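Long-range contact in protein Pcdhgb2 (Mus musculus, PDB 5SZR), which is probably a calcium-dependent cell-adhesion protein of the cadherin family and may help establish and maintain specific neuronal connections in the brain: residues A[154-159]-A[168-173]. Residues are numbered along the deposited sequence; the frame is centred on the assembly and turned at random.
Sequences GFVLKS and VTDRTL
The open end of an antiparallel beta hairpin, in the second of the four cadherin domains of this extracellular fragment, brings Val156 against Val168. Strand 155-159 lies at the edge of a four-stranded sheet, and strand 164-169 is its inner neighbour. Val156 and Val168 form a hydrogen-bonded pair: Val156 N donates to Val168 O and Val168 N to Val156 O, each at 2.8 Å and nearly straight. Phe155 and Thr169 follow as a non-hydrogen-bonded pair, and Phe155 CA also makes a CA-H...O contact with Val168 O, 3.4 Å. Beyond them the pairing slackens to a weak bond from Asp170 N to Gly154 O, 3.3 Å.

The two faces differ. On that of Phe155 and Thr169, Thr169 CG2 sits at the ring edge, 4.2 Å from Phe155 CE1. Leu173 CD2 approaches the same ring atom obliquely. The Phe155 ring also meets Tyr181 edge-to-face and touches Val183 and Ile129. Leu173 leads on to Asp174, a calcium ligand.

On the other, more exposed face, Lys158 crosses Val168 at about a right angle, with its CG 3.7 Å from Val168 CG2. Val156 CG2, anti to its own carbonyl carbon, meets the carboxylate carbon Asp170 CG at 3.4 Å.

Past the end of the strands, Arg171 NH1 is hydrogen-bonded to the carbonyl O of Asn152. Gly154 N lies over the centre of one guanidinium face, 3.6 Å from Arg171 CZ.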
ATOM      1  N   GLY A 154       7.298 -14.044  13.731  1.00 86.77           N
ATOM      2  CA  GLY A 154       7.191 -13.117  14.831  1.00 81.64           C
ATOM      3  C   GLY A 154       6.170 -13.460  15.892  1.00 76.31           C
ATOM      4  O   GLY A 154       5.568 -12.541  16.464  1.00 75.56           O
ATOM      5  N   PHE A 155       5.954 -14.742  16.178  1.00 71.73           N
ATOM      6  CA  PHE A 155       4.999 -15.157  17.196  1.00 69.11           C
ATOM      7  C   PHE A 155       5.634 -16.240  18.054  1.00 69.99           C
ATOM      8  O   PHE A 155       6.218 -17.191  17.526  1.00 71.24           O
ATOM      9  CB  PHE A 155       3.700 -15.655  16.557  1.00 68.69           C
ATOM     10  CG  PHE A 155       3.116 -14.700  15.559  1.00 69.76           C
ATOM     11  CD1 PHE A 155       2.608 -13.480  15.969  1.00 68.84           C
ATOM     12  CD2 PHE A 155       3.080 -15.015  14.211  1.00 72.28           C
ATOM     13  CE1 PHE A 155       2.073 -12.590  15.053  1.00 70.25           C
ATOM     14  CE2 PHE A 155       2.544 -14.128  13.287  1.00 72.87           C
ATOM     15  CZ  PHE A 155       2.040 -12.915  13.710  1.00 71.74           C
ATOM     16  N   VAL A 156       5.523 -16.088  19.372  1.00 68.18           N
ATOM     17  CA  VAL A 156       6.206 -16.945  20.331  1.00 67.97           C
ATOM     18  C   VAL A 156       5.190 -17.462  21.342  1.00 65.28           C
ATOM     19  O   VAL A 156       4.252 -16.748  21.714  1.00 62.00           O
ATOM     20  CB  VAL A 156       7.353 -16.189  21.037  1.00 68.64           C
ATOM     21  CG1 VAL A 156       7.997 -17.050  22.117  1.00 71.82           C
ATOM     22  CG2 VAL A 156       8.391 -15.751  20.023  1.00 69.68           C
ATOM     23  N   LEU A 157       5.370 -18.712  21.770  1.00 65.73           N
ATOM     24  CA  LEU A 157       4.538 -19.325  22.800  1.00 65.43           C
ATOM     25  C   LEU A 157       5.182 -19.132  24.166  1.00 65.38           C
ATOM     26  O   LEU A 157       6.329 -19.536  24.377  1.00 63.04           O
ATOM     27  CB  LEU A 157       4.344 -20.815  22.532  1.00 67.51           C
ATOM     28  CG  LEU A 157       3.224 -21.245  21.591  1.00 67.11           C
ATOM     29  CD1 LEU A 157       3.011 -22.747  21.712  1.00 59.78           C
ATOM     30  CD2 LEU A 157       1.938 -20.482  21.877  1.00 64.87           C
ATOM     31  N   LYS A 158       4.447 -18.524  25.090  1.00 65.02           N
ATOM     32  CA  LYS A 158       4.886 -18.378  26.470  1.00 70.33           C
ATOM     33  C   LYS A 158       4.084 -19.336  27.339  1.00 71.76           C
ATOM     34  O   LYS A 158       2.853 -19.382  27.245  1.00 69.10           O
ATOM     35  CB  LYS A 158       4.710 -16.939  26.959  1.00 73.02           C
ATOM     36  CG  LYS A 158       5.356 -15.884  26.069  1.00 77.17           C
ATOM     37  CD  LYS A 158       6.878 -15.914  26.145  1.00 82.02           C
ATOM     38  CE  LYS A 158       7.475 -14.699  25.446  1.00 82.13           C
ATOM     39  NZ  LYS A 158       8.962 -14.675  25.493  1.00 86.45           N
ATOM     40  N   SER A 159       4.779 -20.105  28.174  1.00 75.68           N
ATOM     41  CA  SER A 159       4.148 -21.106  29.027  1.00 81.03           C
ATOM     42  C   SER A 159       3.942 -20.507  30.413  1.00 85.08           C
ATOM     43  O   SER A 159       4.902 -20.340  31.172  1.00 89.41           O
ATOM     44  CB  SER A 159       5.002 -22.371  29.091  1.00 86.85           C
ATOM     45  OG  SER A 159       4.328 -23.404  29.787  1.00 90.23           O
ATOM     46  N   VAL A 168       2.202 -14.841  21.872  1.00 56.10           N
ATOM     47  CA  VAL A 168       2.539 -13.429  21.970  1.00 57.57           C
ATOM     48  C   VAL A 168       3.375 -13.006  20.767  1.00 58.53           C
ATOM     49  O   VAL A 168       4.061 -13.813  20.137  1.00 58.64           O
ATOM     50  CB  VAL A 168       3.293 -13.103  23.277  1.00 59.24           C
ATOM     51  CG1 VAL A 168       2.526 -13.641  24.480  1.00 58.49           C
ATOM     52  CG2 VAL A 168       4.710 -13.658  23.232  1.00 56.16           C
ATOM     53  N   THR A 169       3.300 -11.711  20.455  1.00 58.88           N
ATOM     54  CA  THR A 169       4.184 -11.112  19.466  1.00 58.31           C
ATOM     55  C   THR A 169       5.555 -10.860  20.077  1.00 60.91           C
ATOM     56  O   THR A 169       5.671 -10.497  21.250  1.00 63.90           O
ATOM     57  CB  THR A 169       3.621  -9.787  18.953  1.00 58.98           C
ATOM     58  OG1 THR A 169       3.489  -8.874  20.047  1.00 59.90           O
ATOM     59  CG2 THR A 169       2.270  -9.980  18.294  1.00 58.21           C
ATOM     60  N   ASP A 170       6.599 -11.063  19.274  1.00 61.90           N
ATOM     61  CA  ASP A 170       7.944 -10.635  19.638  1.00 66.50           C
ATOM     62  C   ASP A 170       8.575  -9.827  18.510  1.00 66.34           C
ATOM     63  O   ASP A 170       9.804  -9.757  18.408  1.00 67.54           O
ATOM     64  CB  ASP A 170       8.827 -11.830  20.005  1.00 72.05           C
ATOM     65  CG  ASP A 170       9.174 -12.682  18.807  1.00 77.07           C
ATOM     66  OD1 ASP A 170      10.298 -13.229  18.767  1.00 80.25           O
ATOM     67  OD2 ASP A 170       8.322 -12.799  17.902  1.00 77.83           O
ATOM     68  N   ARG A 171       7.748  -9.216  17.665  1.00 64.85           N
ATOM     69  CA  ARG A 171       8.199  -8.488  16.491  1.00 65.68           C
ATOM     70  C   ARG A 171       7.162  -7.420  16.177  1.00 61.48           C
ATOM     71  O   ARG A 171       5.960  -7.662  16.312  1.00 59.83           O
ATOM     72  CB  ARG A 171       8.385  -9.439  15.302  1.00 69.81           C
ATOM     73  CG  ARG A 171       8.941  -8.807  14.043  1.00 74.16           C
ATOM     74  CD  ARG A 171       9.057  -9.844  12.930  1.00 78.76           C
ATOM     75  NE  ARG A 171       9.913 -10.965  13.313  1.00 82.98           N
ATOM     76  CZ  ARG A 171      10.116 -12.044  12.563  1.00 84.95           C
ATOM     77  NH1 ARG A 171       9.521 -12.157  11.384  1.00 86.05           N
ATOM     78  NH2 ARG A 171      10.914 -13.010  12.993  1.00 86.47           N
ATOM     79  N   THR A 172       7.629  -6.235  15.790  1.00 60.14           N
ATOM     80  CA  THR A 172       6.716  -5.177  15.381  1.00 57.59           C
ATOM     81  C   THR A 172       5.994  -5.573  14.100  1.00 57.46           C
ATOM     82  O   THR A 172       6.599  -6.110  13.168  1.00 59.11           O
ATOM     83  CB  THR A 172       7.466  -3.864  15.162  1.00 57.36           C
ATOM     84  OG1 THR A 172       8.666  -4.126  14.427  1.00 58.67           O
ATOM     85  CG2 THR A 172       7.819  -3.213  16.490  1.00 58.44           C
ATOM     86  N   LEU A 173       4.694  -5.304  14.059  1.00 56.17           N
ATOM     87  CA  LEU A 173       3.874  -5.667  12.918  1.00 56.60           C
ATOM     88  C   LEU A 173       3.791  -4.508  11.930  1.00 59.86           C
ATOM     89  O   LEU A 173       4.172  -3.372  12.225  1.00 60.75           O
ATOM     90  CB  LEU A 173       2.485  -6.089  13.387  1.00 56.20           C
ATOM     91  CG  LEU A 173       2.511  -7.282  14.357  1.00 56.90           C
ATOM     92  CD1 LEU A 173       1.223  -7.374  15.157  1.00 49.94           C
ATOM     93  CD2 LEU A 173       2.766  -8.578  13.604  1.00 52.61           C
TER